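Local coordinates for protein beta-galactosidase/beta-glucuronidase (Faecalibacterium prausnitzii L2-6, PDB 6MVF) that binds flavin mononucleotide and acts as a gut bacterial beta-glucuronidase of glycosyl hydrolase family 2, and may also have beta-galactosidase activity, at residues N494-T499 with S506-A511; R587-A592 with A659-P664. All blocks are in the same frame, centred on the assembly; numbering follows the deposited sequence.

Interaction 1: N494-T499 with S506-A511; sequences NWHSNT and SEEYQA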
ATOM      1  N   ASN A 494      16.243 -22.182 -28.618  1.00 28.78           N
ATOM      2  CA  ASN A 494      17.303 -23.172 -28.445  1.00 33.65           C
ATOM      3  C   ASN A 494      17.999 -23.573 -29.754  1.00 37.10           C
ATOM      4  O   ASN A 494      19.094 -24.151 -29.682  1.00 30.75           O
ATOM      5  CB  ASN A 494      16.767 -24.422 -27.731  1.00 29.66           C
ATOM      6  CG  ASN A 494      15.720 -25.154 -28.536  1.00 34.02           C
ATOM      7  OD1 ASN A 494      14.569 -24.738 -28.580  1.00 34.04           O
ATOM      8  ND2 ASN A 494      16.113 -26.259 -29.176  1.00 30.27           N
ATOM      9  N   TRP A 495      17.419 -23.272 -30.942  1.00 32.57           N
ATOM     10  CA  TRP A 495      18.080 -23.526 -32.229  1.00 30.24           C
ATOM     11  C   TRP A 495      18.924 -22.325 -32.646  1.00 34.95           C
ATOM     12  O   TRP A 495      18.463 -21.180 -32.572  1.00 35.46           O
ATOM     13  CB  TRP A 495      17.073 -23.835 -33.344  1.00 28.41           C
ATOM     14  CG  TRP A 495      16.016 -24.828 -33.002  1.00 27.44           C
ATOM     15  CD1 TRP A 495      14.671 -24.664 -33.151  1.00 32.54           C
ATOM     16  CD2 TRP A 495      16.202 -26.144 -32.452  1.00 25.93           C
ATOM     17  NE1 TRP A 495      14.003 -25.795 -32.719  1.00 33.56           N
ATOM     18  CE2 TRP A 495      14.920 -26.713 -32.285  1.00 23.69           C
ATOM     19  CE3 TRP A 495      17.325 -26.892 -32.083  1.00 26.03           C
ATOM     20  CZ2 TRP A 495      14.732 -27.983 -31.769  1.00 27.72           C
ATOM     21  CZ3 TRP A 495      17.139 -28.151 -31.563  1.00 26.92           C
ATOM     22  CH2 TRP A 495      15.857 -28.689 -31.411  1.00 28.70           C
ATOM     23  N   HIS A 496      20.152 -22.590 -33.105  1.00 38.73           N
ATOM     24  CA  HIS A 496      21.079 -21.541 -33.530  1.00 37.69           C
ATOM     25  C   HIS A 496      21.939 -22.011 -34.694  1.00 41.02           C
ATOM     26  O   HIS A 496      22.528 -23.096 -34.641  1.00 37.28           O
ATOM     27  CB  HIS A 496      21.973 -21.098 -32.375  1.00 38.81           C
ATOM     28  CG  HIS A 496      21.200 -20.550 -31.227  1.00 36.78           C
ATOM     29  ND1 HIS A 496      20.601 -19.311 -31.268  1.00 37.86           N
ATOM     30  CD2 HIS A 496      20.866 -21.096 -30.037  1.00 34.91           C
ATOM     31  CE1 HIS A 496      19.952 -19.105 -30.137  1.00 42.21           C
ATOM     32  NE2 HIS A 496      20.094 -20.175 -29.375  1.00 44.32           N
ATOM     33  N   SER A 497      22.031 -21.170 -35.726  1.00 34.72           N
ATOM     34  CA  SER A 497      22.709 -21.522 -36.963  1.00 34.88           C
ATOM     35  C   SER A 497      23.734 -20.469 -37.363  1.00 38.86           C
ATOM     36  O   SER A 497      23.464 -19.264 -37.314  1.00 39.79           O
ATOM     37  CB  SER A 497      21.709 -21.690 -38.093  1.00 35.29           C
ATOM     38  OG  SER A 497      22.411 -21.971 -39.288  1.00 42.05           O
ATOM     39  N   ASN A 498      24.915 -20.935 -37.778  1.00 40.40           N
ATOM     40  CA  ASN A 498      25.892 -20.046 -38.397  1.00 38.16           C
ATOM     41  C   ASN A 498      25.516 -19.690 -39.832  1.00 38.74           C
ATOM     42  O   ASN A 498      26.059 -18.733 -40.388  1.00 37.11           O
ATOM     43  CB  ASN A 498      27.279 -20.688 -38.361  1.00 36.69           C
ATOM     44  CG  ASN A 498      27.918 -20.603 -37.001  1.00 42.32           C
ATOM     45  OD1 ASN A 498      27.836 -19.576 -36.331  1.00 43.89           O
ATOM     46  ND2 ASN A 498      28.559 -21.682 -36.581  1.00 41.82           N
ATOM     47  N   THR A 499      24.610 -20.443 -40.447  1.00 32.94           N
ATOM     48  CA  THR A 499      24.108 -20.147 -41.784  1.00 35.59           C
ATOM     49  C   THR A 499      22.594 -20.140 -41.701  1.00 37.61           C
ATOM     50  O   THR A 499      21.928 -21.044 -42.218  1.00 38.50           O
ATOM     51  CB  THR A 499      24.606 -21.167 -42.809  1.00 41.15           C
ATOM     52  OG1 THR A 499      24.193 -22.484 -42.415  1.00 48.23           O
ATOM     53  CG2 THR A 499      26.130 -21.112 -42.927  1.00 26.73           C
ATOM     54  N   SER A 506      15.675 -21.044 -36.294  1.00 32.47           N
ATOM     55  CA  SER A 506      16.696 -20.477 -35.425  1.00 37.64           C
ATOM     56  C   SER A 506      16.376 -19.034 -35.084  1.00 35.34           C
ATOM     57  O   SER A 506      15.805 -18.296 -35.895  1.00 31.91           O
ATOM     58  CB  SER A 506      18.077 -20.525 -36.078  1.00 35.60           C
ATOM     59  OG  SER A 506      18.183 -19.510 -37.065  1.00 28.61           O
ATOM     60  N   GLU A 507      16.779 -18.644 -33.871  1.00 30.47           N
ATOM     61  CA  GLU A 507      16.653 -17.263 -33.420  1.00 32.25           C
ATOM     62  C   GLU A 507      17.341 -16.310 -34.388  1.00 30.76           C
ATOM     63  O   GLU A 507      16.890 -15.181 -34.587  1.00 30.43           O
ATOM     64  CB  GLU A 507      17.245 -17.128 -32.006  1.00 27.50           C
ATOM     65  CG  GLU A 507      16.979 -15.798 -31.333  1.00 28.59           C
ATOM     66  CD  GLU A 507      17.478 -15.688 -29.876  1.00 34.18           C
ATOM     67  OE1 GLU A 507      17.133 -14.658 -29.249  1.00 30.08           O
ATOM     68  OE2 GLU A 507      18.198 -16.595 -29.361  1.00 30.17           O
ATOM     69  N   GLU A 508      18.435 -16.752 -35.003  1.00 25.96           N
ATOM     70  CA  GLU A 508      19.160 -15.894 -35.924  1.00 26.31           C
ATOM     71  C   GLU A 508      18.337 -15.608 -37.173  1.00 27.53           C
ATOM     72  O   GLU A 508      18.377 -14.497 -37.705  1.00 29.76           O
ATOM     73  CB  GLU A 508      20.502 -16.542 -36.296  1.00 35.52           C
ATOM     74  CG  GLU A 508      21.573 -16.520 -35.197  1.00 33.79           C
ATOM     75  CD  GLU A 508      21.269 -17.465 -34.017  1.00 43.42           C
ATOM     76  OE1 GLU A 508      20.615 -18.507 -34.253  1.00 41.23           O
ATOM     77  OE2 GLU A 508      21.674 -17.163 -32.854  1.00 48.07           O
ATOM     78  N   TYR A 509      17.578 -16.587 -37.663  1.00 31.91           N
ATOM     79  CA  TYR A 509      16.872 -16.346 -38.916  1.00 33.50           C
ATOM     80  C   TYR A 509      15.689 -15.423 -38.697  1.00 27.55           C
ATOM     81  O   TYR A 509      15.376 -14.593 -39.555  1.00 27.72           O
ATOM     82  CB  TYR A 509      16.412 -17.658 -39.567  1.00 32.91           C
ATOM     83  CG  TYR A 509      15.725 -17.406 -40.891  1.00 29.08           C
ATOM     84  CD1 TYR A 509      16.464 -17.173 -42.052  1.00 29.00           C
ATOM     85  CD2 TYR A 509      14.341 -17.340 -40.971  1.00 32.36           C
ATOM     86  CE1 TYR A 509      15.829 -16.901 -43.259  1.00 31.00           C
ATOM     87  CE2 TYR A 509      13.700 -17.064 -42.163  1.00 31.21           C
ATOM     88  CZ  TYR A 509      14.443 -16.849 -43.307  1.00 33.63           C
ATOM     89  OH  TYR A 509      13.785 -16.593 -44.491  1.00 30.95           O
ATOM     90  N   GLN A 510      15.028 -15.556 -37.555  1.00 31.38           N
ATOM     91  CA  GLN A 510      13.943 -14.645 -37.243  1.00 28.34           C
ATOM     92  C   GLN A 510      14.447 -13.221 -37.091  1.00 26.48           C
ATOM     93  O   GLN A 510      13.744 -12.277 -37.464  1.00 29.14           O
ATOM     94  CB  GLN A 510      13.233 -15.111 -35.989  1.00 24.93           C
ATOM     95  CG  GLN A 510      11.924 -14.407 -35.711  1.00 28.12           C
ATOM     96  CD  GLN A 510      11.561 -14.455 -34.213  1.00 29.26           C
ATOM     97  OE1 GLN A 510      12.441 -14.394 -33.358  1.00 27.43           O
ATOM     98  NE2 GLN A 510      10.269 -14.585 -33.902  1.00 30.16           N
ATOM     99  N   ALA A 511      15.673 -13.045 -36.587  1.00 29.49           N
ATOM    100  CA  ALA A 511      16.244 -11.702 -36.467  1.00 28.72           C
ATOM    101  C   ALA A 511      16.567 -11.109 -37.833  1.00 27.14           C
ATOM    102  O   ALA A 511      16.362  -9.910 -38.049  1.00 30.58           O
ATOM    103  CB  ALA A 511      17.493 -11.716 -35.579  1.00 22.89           C
TER

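Interaction 2: R587-A592 with A659-P664; sequences RHAQRA and ACYTLP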
ATOM      1  N   ARG A 587      22.325 -16.709 -26.678  1.00 25.34           N
ATOM      2  CA  ARG A 587      21.968 -18.120 -26.597  1.00 28.39           C
ATOM      3  C   ARG A 587      22.714 -18.968 -27.621  1.00 34.69           C
ATOM      4  O   ARG A 587      22.746 -20.197 -27.481  1.00 33.78           O
ATOM      5  CB  ARG A 587      20.450 -18.295 -26.736  1.00 25.99           C
ATOM      6  CG  ARG A 587      19.698 -17.810 -25.500  1.00 24.21           C
ATOM      7  CD  ARG A 587      18.202 -17.595 -25.715  1.00 27.13           C
ATOM      8  NE  ARG A 587      17.911 -16.394 -26.483  1.00 25.92           N
ATOM      9  CZ  ARG A 587      17.763 -15.172 -25.978  1.00 27.79           C
ATOM     10  NH1 ARG A 587      17.868 -14.948 -24.666  1.00 34.68           N
ATOM     11  NH2 ARG A 587      17.514 -14.163 -26.798  1.00 23.68           N
ATOM     12  N   HIS A 588      23.352 -18.349 -28.616  1.00 34.99           N
ATOM     13  CA  HIS A 588      24.375 -19.027 -29.415  1.00 38.15           C
ATOM     14  C   HIS A 588      25.687 -18.991 -28.620  1.00 34.55           C
ATOM     15  O   HIS A 588      26.682 -18.376 -29.010  1.00 34.45           O
ATOM     16  CB  HIS A 588      24.501 -18.372 -30.789  1.00 31.90           C
ATOM     17  CG  HIS A 588      25.312 -19.157 -31.778  1.00 39.70           C
ATOM     18  ND1 HIS A 588      25.287 -18.891 -33.133  1.00 44.14           N
ATOM     19  CD2 HIS A 588      26.180 -20.186 -31.613  1.00 39.86           C
ATOM     20  CE1 HIS A 588      26.094 -19.733 -33.759  1.00 42.48           C
ATOM     21  NE2 HIS A 588      26.651 -20.525 -32.859  1.00 36.13           N
ATOM     22  N   ALA A 589      25.650 -19.669 -27.461  1.00 33.44           N
ATOM     23  CA  ALA A 589      26.690 -19.517 -26.444  1.00 31.16           C
ATOM     24  C   ALA A 589      28.031 -20.098 -26.893  1.00 33.11           C
ATOM     25  O   ALA A 589      29.089 -19.525 -26.610  1.00 33.50           O
ATOM     26  CB  ALA A 589      26.232 -20.170 -25.144  1.00 27.79           C
ATOM     27  N   GLN A 590      28.020 -21.230 -27.582  1.00 37.95           N
ATOM     28  CA  GLN A 590      29.245 -21.899 -28.007  1.00 38.66           C
ATOM     29  C   GLN A 590      29.411 -21.729 -29.513  1.00 36.94           C
ATOM     30  O   GLN A 590      28.561 -22.175 -30.288  1.00 38.23           O
ATOM     31  CB  GLN A 590      29.206 -23.374 -27.606  1.00 32.66           C
ATOM     32  CG  GLN A 590      29.433 -23.594 -26.111  1.00 34.04           C
ATOM     33  CD  GLN A 590      28.938 -24.946 -25.639  1.00 39.55           C
ATOM     34  OE1 GLN A 590      28.187 -25.602 -26.339  1.00 36.18           O
ATOM     35  NE2 GLN A 590      29.351 -25.362 -24.440  1.00 40.90           N
ATOM     36  N   ARG A 591      30.498 -21.079 -29.925  1.00 39.03           N
ATOM     37  CA  ARG A 591      30.715 -20.688 -31.316  1.00 35.24           C
ATOM     38  C   ARG A 591      31.934 -21.402 -31.879  1.00 34.44           C
ATOM     39  O   ARG A 591      33.045 -21.240 -31.365  1.00 39.21           O
ATOM     40  CB  ARG A 591      30.891 -19.171 -31.440  1.00 35.40           C
ATOM     41  CG  ARG A 591      29.776 -18.402 -30.777  1.00 33.59           C
ATOM     42  CD  ARG A 591      29.234 -17.363 -31.674  1.00 35.51           C
ATOM     43  NE  ARG A 591      28.078 -16.685 -31.108  1.00 38.85           N
ATOM     44  CZ  ARG A 591      27.661 -15.505 -31.545  1.00 34.49           C
ATOM     45  NH1 ARG A 591      28.331 -14.919 -32.528  1.00 35.56           N
ATOM     46  NH2 ARG A 591      26.601 -14.910 -31.010  1.00 27.96           N
ATOM     47  N   ALA A 592      31.725 -22.166 -32.949  1.00 42.38           N
ATOM     48  CA  ALA A 592      32.788 -22.849 -33.672  1.00 40.93           C
ATOM     49  C   ALA A 592      33.170 -22.062 -34.917  1.00 37.75           C
ATOM     50  O   ALA A 592      32.314 -21.469 -35.583  1.00 41.27           O
ATOM     51  CB  ALA A 592      32.352 -24.262 -34.062  1.00 40.41           C
ATOM     52  N   ALA A 659      25.235 -30.536 -30.768  1.00 37.32           N
ATOM     53  CA  ALA A 659      24.151 -31.110 -31.560  1.00 33.20           C
ATOM     54  C   ALA A 659      22.831 -30.413 -31.273  1.00 38.96           C
ATOM     55  O   ALA A 659      22.009 -30.235 -32.176  1.00 46.27           O
ATOM     56  CB  ALA A 659      24.034 -32.609 -31.270  1.00 26.39           C
ATOM     57  N   CYS A 660      22.617 -29.996 -30.021  1.00 36.66           N
ATOM     58  CA  CYS A 660      21.359 -29.397 -29.594  1.00 40.13           C
ATOM     59  C   CYS A 660      21.127 -27.987 -30.139  1.00 37.75           C
ATOM     60  O   CYS A 660      20.065 -27.421 -29.872  1.00 32.86           O
ATOM     61  CB  CYS A 660      21.282 -29.376 -28.060  1.00 38.23           C
ATOM     62  SG  CYS A 660      22.385 -28.176 -27.238  1.00 49.31           S
ATOM     63  N   TYR A 661      22.077 -27.388 -30.863  1.00 33.88           N
ATOM     64  CA  TYR A 661      21.746 -26.159 -31.581  1.00 39.61           C
ATOM     65  C   TYR A 661      21.035 -26.402 -32.905  1.00 38.21           C
ATOM     66  O   TYR A 661      20.723 -25.420 -33.584  1.00 42.06           O
ATOM     67  CB  TYR A 661      22.982 -25.319 -31.893  1.00 31.28           C
ATOM     68  CG  TYR A 661      23.612 -24.631 -30.725  1.00 35.18           C
ATOM     69  CD1 TYR A 661      22.997 -24.612 -29.477  1.00 37.50           C
ATOM     70  CD2 TYR A 661      24.838 -23.986 -30.867  1.00 36.33           C
ATOM     71  CE1 TYR A 661      23.595 -23.976 -28.397  1.00 31.16           C
ATOM     72  CE2 TYR A 661      25.440 -23.346 -29.798  1.00 36.19           C
ATOM     73  CZ  TYR A 661      24.815 -23.341 -28.569  1.00 31.81           C
ATOM     74  OH  TYR A 661      25.433 -22.711 -27.513  1.00 34.77           O
ATOM     75  N   THR A 662      20.793 -27.656 -33.308  1.00 36.49           N
ATOM     76  CA  THR A 662      20.175 -27.945 -34.602  1.00 36.74           C
ATOM     77  C   THR A 662      19.006 -28.915 -34.466  1.00 35.18           C
ATOM     78  O   THR A 662      19.122 -29.963 -33.817  1.00 36.09           O
ATOM     79  CB  THR A 662      21.193 -28.509 -35.597  1.00 40.00           C
ATOM     80  OG1 THR A 662      22.316 -27.617 -35.697  1.00 40.61           O
ATOM     81  CG2 THR A 662      20.541 -28.668 -36.970  1.00 32.67           C
ATOM     82  N   LEU A 663      17.881 -28.538 -35.074  1.00 37.59           N
ATOM     83  CA  LEU A 663      16.726 -29.413 -35.238  1.00 40.26           C
ATOM     84  C   LEU A 663      17.155 -30.789 -35.739  1.00 42.32           C
ATOM     85  O   LEU A 663      17.942 -30.876 -36.693  1.00 38.94           O
ATOM     86  CB  LEU A 663      15.767 -28.805 -36.251  1.00 31.70           C
ATOM     87  CG  LEU A 663      14.448 -28.222 -35.809  1.00 35.85           C
ATOM     88  CD1 LEU A 663      13.658 -27.761 -37.067  1.00 34.96           C
ATOM     89  CD2 LEU A 663      13.725 -29.275 -35.042  1.00 29.48           C
ATOM     90  N   PRO A 664      16.680 -31.884 -35.115  1.00 47.39           N
ATOM     91  CA  PRO A 664      16.791 -33.283 -35.548  1.00 45.30           C
ATOM     92  C   PRO A 664      16.399 -33.534 -37.007  1.00 43.66           C
ATOM     93  O   PRO A 664      15.553 -32.799 -37.518  1.00 52.21           O
ATOM     94  CB  PRO A 664      15.828 -33.996 -34.601  1.00 44.39           C
ATOM     95  CG  PRO A 664      15.996 -33.249 -33.324  1.00 37.60           C
ATOM     96  CD  PRO A 664      16.209 -31.797 -33.718  1.00 44.82           C
TER

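Interaction 1: N494-T499 with S506-A511
The imidazole of H496 meets the carboxylates of E507 and E508 on the first turn of helix 507-522, each in a different manner. E508 crosses the histidine side chain at about a right angle, its carboxylate plane turned 64° from the ring. ND1 of H496 donates to OE2 of E508 over 2.9 Å, using the syn lone pair of that oxygen, although the acceptor sits 22° out of the ring plane. The same nitrogen makes a weak second bond to OE1 of E508, so both carboxylate oxygens share one N-H. A bend in the glutamate chain (chi2 71°) brings the carboxylate back over the 494-499 backbone, where OE1 also accepts a weak bond from N of S497. E507 instead runs alongside H496 and points the same way; its OE2 lies in the ring plane at the edge, 3.2 Å from CE1 of H496. The extended chain of E507, with CG anti to the backbone N, carries the other oxygen, OE1, to its partner R587. Between the backbones, N of E507 gives a weak bond to O of W495, and CA of S506 touches that carbonyl oxygen at 3.4 Å. S506 is the N-cap: its OG accepts from N of Y509 at 3.0 Å. OG of S497 likewise accepts from N of T499, forming an ST turn. The indole of W495 leads away from the helix, and its NE1 bonds to the carbonyl of G546. The contact thus folds the loop after strand 482-487, a parallel strand of the TIM barrel, back onto the start of helix 507-522, whose residue Q510 reaches S567 of helix 566-575 through a weak bond.

Interaction 2: R587-A592 with A659-P664
An inverse gamma turn centred on H588 leads into edge strand 590-592 of a mixed sheet, and the ring of Y661, from a 3-10 turn beyond strand 646-654, is inserted against it. The phenol carries the whole contact from its side of the interface. Its OH accepts from N of Q590 at 3.0 Å, with an N-H...O angle of 156° and the donor in the ring plane; N of A589 lies 3.1 Å from the same oxygen. CB of A589 packs on this OH at 3.6 Å. At the ring edge CE2 of Y661 approaches O of Q590 at 3.4 Å; CD2 of H588 comes obliquely to the same carbon, at 3.7 Å. The two aromatic rings are oblique, their planes 80° apart. With CG anti to the backbone N (chi1 -168°), the imidazole of H588 turns to meet the phenol, while its NE2 bonds to E657. NE of R591 bonds to O of H588 at 3.0 Å, in the carbonyl plane, which ties down the turn. A leucine in place of Y661 would probably leave N of Q590 without its acceptor and open a gap beside H588. A second subunit packs on Q590 through its R229. In this all-beta domain after the TIM barrel, strand 590-592 borders the mixed sheet parallel to strand 646-654, and the segment following that last strand returns to pack on the first.

In the fold
Interactions 1 and 2 form one continuous interface, their centres about 9 Å apart, where the TIM-barrel part of the chain meets the C-terminal beta domain. The salt bridge from OE1 of E507 to NH2 of R587 joins them at 2.5 Å. A probable backbone hydrogen bond of 2.9 Å runs from N of H496 to O of Y661, and the rings of these two residues meet edge-to-face. OD1 of N498 also packs on CE1 of H588 at 3.1 Å. H496 therefore belongs to both clusters, facing the helix start in interaction 1 and Y661 of interaction 2. Neither contact touches the flavin mononucleotide pocket, which includes Y177, F202 and K379.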